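Side-chain contacts in 3-chlorocatechol 1,2-dioxygenase (Rhodococcus opacus, PDB 2BOY), which probably cleaves the ring of catechols between the two hydroxylated carbons, using a ferric iron, in the breakdown of chlorinated aromatic compounds: residues 3-6 against 7-11; 60-63 against 64-67; 92-95 against 96-100. All blocks are in the same frame, centred on the assembly; numbering follows the deposited sequence. Where two conformers were deposited one is given.

Contact 1 of 3, residues 3-6 against 7-11; sequences TDRT and GNIVG
The CD1 methyl of I9 sits over the centre of the R5 guanidinium, 3.7 Å from CZ, and the same methyl lies against the aliphatic CG of R5. With CG anti to the backbone N (chi1 173°) and the chain extended to NE, R5 crosses I9 obliquely and brings its guanidinium over CD1. On another face of the same turn, D4 and N8 meet through OD2 and ND2 at 3.5 Å, with the carboxylate and amide planes steeply inclined, 73° apart. All this is i to i+4 packing on the first turns of helix 3-24, at the start of the N-terminal helical region through which catechol 1,2-dioxygenases typically dimerise. Beneath the side chains, the amides of G7, N8, I9 and V10 bond to the carbonyls of T3, D4, R5 and T6; the T6 O to V10 N bond measures 2.9 Å. The same T6 oxygen lies 3.2 Å from V10 CG2. Further out, the charged end of R5 makes a salt bridge through NE to E30 of the second subunit and a hydrogen bond through NH1 to the carbonyl of E24 there. A bound phospholipid touches T6, I9 and V10.

Contact 2 of 3, residues 60-63 against 64-67; sequences ESVA and AESN
A64 CB packs on the end of E60, 3.8 Å from OE2, and the bend in the glutamate chain explains why. CG leaves anti to the backbone N, then chi2 of -81° bends the chain and brings the carboxylate onward to the methyl of A64, one turn later. The carboxylate is buried but well supplied with partners: OE1 forms a salt bridge with K225 and OE2 takes a hydrogen bond with S72, both of the same chain. The other glutamate, E65, was modelled in two conformers, and the details of the one given are doubtful. In it chi1 is -25°, not a staggered value, and CG lies only 3.2 Å from the carbonyl O of V62. The chain extends from there and leaves OE1 beside V62, 3.9 Å from its CB, in a similarly doubtful salt bridge with K25 of the second subunit.

The setting is the N-terminal helical region on its dimer side, where V26 of the second subunit packs on V62 and Y28 of that subunit on E60 and A63. Near the C-terminal end of helix 56-64, A64 N bonds to E60 O at 2.8 Å, an i to i+4 bond; S66 N reaches A63 O from 45° above the carbonyl plane, and a type I turn spans A64 to N67. Two waters follow the chain. One donates to V62 O at 2.6 Å and bonds to OG of S66. The second donates to both A63 O and N67 OD1, while the other end of the N67 amide, ND2, bonds to the same S72 hydroxyl.

Contact 3 of 3, residues 92-95 against 96-100; sequences MPMR and DDESG
The R95 guanidinium presents its edge to E98, whose CD lies in the guanidinium plane, and the carboxylate is turned 31° against it. This is a side-on salt bridge closing a type I beta turn, R95 to E98, in the loop that leads into strand 102-110 of the catalytic domain. NE bonds to OE1 in an almost straight line, 177° at the hydrogen, and NH2 reaches OE2 at 2.9 Å; both donors lie on the syn sides but out of the carboxylate plane, more so at OE1. The chain of R95 bends at chi3, which leaves the NE/NH2 edge facing E98. E98 comes back over the turn, with CG anti to its backbone N and the chain bent at chi2, and OE1 also takes the backbone N of R95 at 2.8 Å, on its anti lone pair. OE1 therefore holds two donors of one residue, which should favour the ionised carboxylate and fix its rotation. NH2 has a second, weak and long ion pair with D128. Alongside, the side chains of M94 and E98 cross at about a right angle, CB of M94 4.0 Å from CB of E98, next to I162 and F145. Across the turn itself, E98 N bonds to R95 O at 3.1 Å, from 65° above the carbonyl plane.

Along the chain the contacts come in series. Contact 1 opens helix 3-24, contact 2 lies at the C-terminal part of helix 56-64 and the loop after it, and contact 3 lies in the loop between that helix and strand 102-110. The first two belong to the N-terminal helical region and have centres about 21 Å apart, with nearest atoms about 7 Å apart; both touch the second subunit, so they share the dimer side. Contact 3 belongs to the catalytic beta-sheet domain, on the opposite side of the chain's centre, with its centre about 49 Å from that of contact 1 and 35 Å from that of contact 2; no other chain of the assembly touches it.

Contact 1 of 3, residues 3-6 against 7-11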
loop_
_atom_site.group_PDB
_atom_site.type_symbol
_atom_site.label_atom_id
_atom_site.label_comp_id
_atom_site.label_asym_id
_atom_site.label_seq_id
_atom_site.Cartn_x
_atom_site.Cartn_y
_atom_site.Cartn_z
ATOM N N THR A 3 6.506 19.355 -5.898
ATOM C CA THR A 3 5.548 18.569 -6.675
ATOM C C THR A 3 6.344 17.756 -7.681
ATOM O O THR A 3 6.015 16.591 -7.958
ATOM C CB THR A 3 4.438 19.460 -7.368
ATOM O OG1 THR A 3 5.041 20.395 -8.282
ATOM C CG2 THR A 3 3.709 20.352 -6.336
ATOM N N ASP A 4 7.433 18.353 -8.185
ATOM C CA ASP A 4 8.276 17.671 -9.153
ATOM C C ASP A 4 8.834 16.379 -8.548
ATOM O O ASP A 4 8.735 15.311 -9.143
ATOM C CB ASP A 4 9.427 18.565 -9.651
ATOM C CG ASP A 4 10.289 17.867 -10.707
ATOM O OD1 ASP A 4 9.773 17.562 -11.809
ATOM O OD2 ASP A 4 11.482 17.545 -10.532
ATOM N N ARG A 5 9.436 16.507 -7.373
ATOM C CA ARG A 5 10.083 15.379 -6.715
ATOM C C ARG A 5 9.042 14.307 -6.362
ATOM O O ARG A 5 9.202 13.114 -6.712
ATOM C CB ARG A 5 10.773 15.875 -5.446
ATOM C CG ARG A 5 11.335 14.734 -4.614
ATOM C CD ARG A 5 12.380 15.143 -3.651
ATOM N NE ARG A 5 12.753 14.027 -2.777
ATOM C CZ ARG A 5 13.666 13.113 -3.045
ATOM N NH1 ARG A 5 14.369 13.136 -4.189
ATOM N NH2 ARG A 5 13.906 12.167 -2.123
ATOM N N THR A 6 7.964 14.704 -5.701
ATOM C CA THR A 6 7.012 13.642 -5.337
ATOM C C THR A 6 6.319 12.974 -6.488
ATOM O O THR A 6 6.223 11.737 -6.520
ATOM C CB THR A 6 6.113 13.885 -4.110
ATOM O OG1 THR A 6 4.717 13.785 -4.453
ATOM C CG2 THR A 6 6.312 15.154 -3.463
ATOM N N GLY A 7 5.947 13.763 -7.492
ATOM C CA GLY A 7 5.545 13.167 -8.752
ATOM C C GLY A 7 6.575 12.239 -9.376
ATOM O O GLY A 7 6.208 11.206 -9.927
ATOM N N ASN A 8 7.864 12.605 -9.349
ATOM C CA ASN A 8 8.870 11.751 -9.963
ATOM C C ASN A 8 8.871 10.391 -9.249
ATOM O O ASN A 8 8.811 9.353 -9.881
ATOM C CB ASN A 8 10.273 12.382 -9.860
ATOM C CG ASN A 8 10.547 13.392 -10.967
ATOM O OD1 ASN A 8 9.752 13.522 -11.901
ATOM N ND2 ASN A 8 11.688 14.115 -10.868
ATOM N N ILE A 9 8.865 10.430 -7.928
ATOM C CA ILE A 9 9.062 9.214 -7.121
ATOM C C ILE A 9 7.838 8.313 -7.215
ATOM O O ILE A 9 7.948 7.118 -7.559
ATOM C CB ILE A 9 9.309 9.569 -5.669
ATOM C CG1 ILE A 9 10.673 10.271 -5.469
ATOM C CG2 ILE A 9 9.237 8.282 -4.791
ATOM C CD1 ILE A 9 10.704 11.135 -4.205
ATOM N N VAL A 10 6.685 8.882 -6.892
ATOM C CA VAL A 10 5.418 8.142 -6.943
ATOM C C VAL A 10 5.091 7.695 -8.363
ATOM O O VAL A 10 4.656 6.574 -8.578
ATOM C CB VAL A 10 4.230 8.920 -6.319
ATOM C CG1 VAL A 10 2.985 8.003 -6.195
ATOM C CG2 VAL A 10 4.603 9.504 -4.960
ATOM N N GLY A 11 5.345 8.559 -9.348
ATOM C CA GLY A 11 5.134 8.155 -10.736
ATOM C C GLY A 11 5.920 6.915 -11.105
ATOM O O GLY A 11 5.368 5.979 -11.702
#

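Contact 2 of 3, residues 60-63 against 64-67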
loop_
_atom_site.group_PDB
_atom_site.type_symbol
_atom_site.label_atom_id
_atom_site.label_comp_id
_atom_site.label_asym_id
_atom_site.label_seq_id
_atom_site.Cartn_x
_atom_site.Cartn_y
_atom_site.Cartn_z
ATOM N N GLU A 60 16.698 3.343 5.136
ATOM C CA GLU A 60 17.833 3.457 6.045
ATOM C C GLU A 60 19.177 3.389 5.296
ATOM O O GLU A 60 20.128 4.068 5.657
ATOM C CB GLU A 60 17.744 2.360 7.107
ATOM C CG GLU A 60 18.559 2.689 8.363
ATOM C CD GLU A 60 20.051 2.379 8.179
ATOM O OE1 GLU A 60 20.422 1.515 7.347
ATOM O OE2 GLU A 60 20.847 2.993 8.877
ATOM N N SER A 61 19.249 2.573 4.257
ATOM C CA SER A 61 20.475 2.462 3.480
ATOM C C SER A 61 20.821 3.819 2.807
ATOM O O SER A 61 21.985 4.209 2.773
ATOM C CB SER A 61 20.326 1.376 2.433
ATOM O OG SER A 61 21.497 1.322 1.639
ATOM N N VAL A 62 19.828 4.569 2.339
ATOM C CA VAL A 62 20.174 5.905 1.799
ATOM C C VAL A 62 20.593 6.887 2.908
ATOM O O VAL A 62 21.549 7.657 2.738
ATOM C CB VAL A 62 19.143 6.558 0.789
ATOM C CG1 VAL A 62 18.047 5.667 0.391
ATOM C CG2 VAL A 62 18.685 7.960 1.205
ATOM N N ALA A 63 19.875 6.848 4.022
ATOM C CA ALA A 63 20.201 7.660 5.199
ATOM C C ALA A 63 21.625 7.372 5.684
ATOM O O ALA A 63 22.374 8.309 6.067
ATOM C CB ALA A 63 19.201 7.371 6.321
ATOM N N ALA A 64 22.007 6.095 5.615
ATOM C CA ALA A 64 23.269 5.632 6.168
ATOM C C ALA A 64 24.482 6.199 5.414
ATOM O O ALA A 64 25.529 6.366 6.026
ATOM C CB ALA A 64 23.344 4.091 6.221
ATOM N N GLU A 65 24.325 6.493 4.122
ATOM C CA GLU A 65 25.411 7.131 3.363
ATOM C C GLU A 65 25.953 8.447 3.980
ATOM O O GLU A 65 27.112 8.808 3.733
ATOM C CB GLU A 65 25.104 7.356 1.869
ATOM C CG GLU A 65 24.091 6.518 1.107
ATOM C CD GLU A 65 23.821 7.130 -0.271
ATOM O OE1 GLU A 65 22.663 7.501 -0.572
ATOM O OE2 GLU A 65 24.782 7.280 -1.061
ATOM N N SER A 66 25.150 9.106 4.806
ATOM C CA SER A 66 25.540 10.326 5.506
ATOM C C SER A 66 25.992 10.128 6.958
ATOM O O SER A 66 26.103 11.106 7.682
ATOM C CB SER A 66 24.366 11.323 5.533
ATOM O OG SER A 66 24.083 11.798 4.230
ATOM N N ASN A 67 26.170 8.882 7.398
ATOM C CA ASN A 67 26.558 8.591 8.797
ATOM C C ASN A 67 27.872 9.285 9.155
ATOM O O ASN A 67 28.804 9.252 8.348
ATOM C CB ASN A 67 26.783 7.078 8.983
ATOM C CG ASN A 67 25.467 6.311 9.180
ATOM O OD1 ASN A 67 24.381 6.917 9.222
ATOM N ND2 ASN A 67 25.555 4.987 9.246
HETATM O O HOH W 1 22.101 10.158 2.960
HETATM O O HOH W 2 23.098 9.195 8.305
#

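Contact 3 of 3, residues 92-95 against 96-100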
loop_
_atom_site.group_PDB
_atom_site.type_symbol
_atom_site.label_atom_id
_atom_site.label_comp_id
_atom_site.label_asym_id
_atom_site.label_seq_id
_atom_site.Cartn_x
_atom_site.Cartn_y
_atom_site.Cartn_z
ATOM N N MET A 92 18.838 -5.612 32.380
ATOM C CA MET A 92 17.586 -5.415 31.664
ATOM C C MET A 92 16.416 -5.966 32.488
ATOM O O MET A 92 16.621 -6.958 33.228
ATOM C CB MET A 92 17.620 -6.119 30.296
ATOM C CG MET A 92 18.648 -5.511 29.269
ATOM S SD MET A 92 18.255 -3.794 28.851
ATOM C CE MET A 92 16.911 -4.014 27.710
ATOM N N PRO A 93 15.240 -5.323 32.419
ATOM C CA PRO A 93 14.070 -5.791 33.188
ATOM C C PRO A 93 13.660 -7.192 32.782
ATOM O O PRO A 93 13.378 -7.446 31.593
ATOM C CB PRO A 93 12.992 -4.731 32.910
ATOM C CG PRO A 93 13.807 -3.427 32.622
ATOM C CD PRO A 93 14.978 -4.016 31.751
ATOM N N MET A 94 13.747 -8.118 33.762
ATOM C CA MET A 94 13.501 -9.523 33.500
ATOM C C MET A 94 12.657 -10.098 34.645
ATOM O O MET A 94 12.704 -9.599 35.770
ATOM C CB MET A 94 14.844 -10.271 33.444
ATOM C CG MET A 94 15.629 -9.945 32.212
ATOM S SD MET A 94 17.146 -10.838 32.061
ATOM C CE MET A 94 18.159 -9.925 33.168
ATOM N N ARG A 95 11.917 -11.158 34.358
ATOM C CA ARG A 95 11.087 -11.777 35.388
ATOM C C ARG A 95 11.972 -12.590 36.325
ATOM O O ARG A 95 13.068 -12.975 35.937
ATOM C CB ARG A 95 10.038 -12.683 34.744
ATOM C CG ARG A 95 8.953 -11.822 34.038
ATOM C CD ARG A 95 8.173 -12.557 32.969
ATOM N NE ARG A 95 8.937 -12.869 31.751
ATOM C CZ ARG A 95 8.364 -13.313 30.635
ATOM N NH1 ARG A 95 7.044 -13.508 30.599
ATOM N NH2 ARG A 95 9.083 -13.579 29.559
ATOM N N ASP A 96 11.493 -12.870 37.547
ATOM C CA ASP A 96 12.310 -13.662 38.480
ATOM C C ASP A 96 12.664 -15.058 37.964
ATOM O O ASP A 96 13.623 -15.673 38.450
ATOM C CB ASP A 96 11.757 -13.772 39.919
ATOM C CG ASP A 96 10.279 -14.119 40.000
ATOM O OD1 ASP A 96 9.705 -14.735 39.080
ATOM O OD2 ASP A 96 9.608 -13.824 41.018
ATOM N N ASP A 97 11.933 -15.556 36.985
ATOM C CA ASP A 97 12.244 -16.881 36.437
ATOM C C ASP A 97 12.528 -16.821 34.937
ATOM O O ASP A 97 12.258 -17.769 34.193
ATOM C CB ASP A 97 11.111 -17.875 36.749
ATOM C CG ASP A 97 9.780 -17.477 36.137
ATOM O OD1 ASP A 97 9.670 -16.373 35.495
ATOM O OD2 ASP A 97 8.771 -18.202 36.271
ATOM N N GLU A 98 13.057 -15.682 34.493
ATOM C CA GLU A 98 13.264 -15.460 33.058
ATOM C C GLU A 98 14.123 -16.555 32.453
ATOM O O GLU A 98 15.196 -16.842 32.968
ATOM C CB GLU A 98 13.916 -14.085 32.842
ATOM C CG GLU A 98 13.821 -13.574 31.420
ATOM C CD GLU A 98 12.420 -13.164 31.054
ATOM O OE1 GLU A 98 11.796 -12.402 31.834
ATOM O OE2 GLU A 98 11.944 -13.614 29.975
ATOM N N SER A 99 13.659 -17.203 31.386
ATOM C CA SER A 99 14.499 -18.225 30.760
ATOM C C SER A 99 15.443 -17.649 29.706
ATOM O O SER A 99 15.269 -16.504 29.285
ATOM C CB SER A 99 13.670 -19.358 30.169
ATOM O OG SER A 99 12.858 -18.881 29.134
ATOM N N GLY A 100 16.417 -18.469 29.295
ATOM C CA GLY A 100 17.402 -18.116 28.281
ATOM C C GLY A 100 18.824 -18.058 28.822
ATOM O O GLY A 100 19.043 -18.139 30.019
#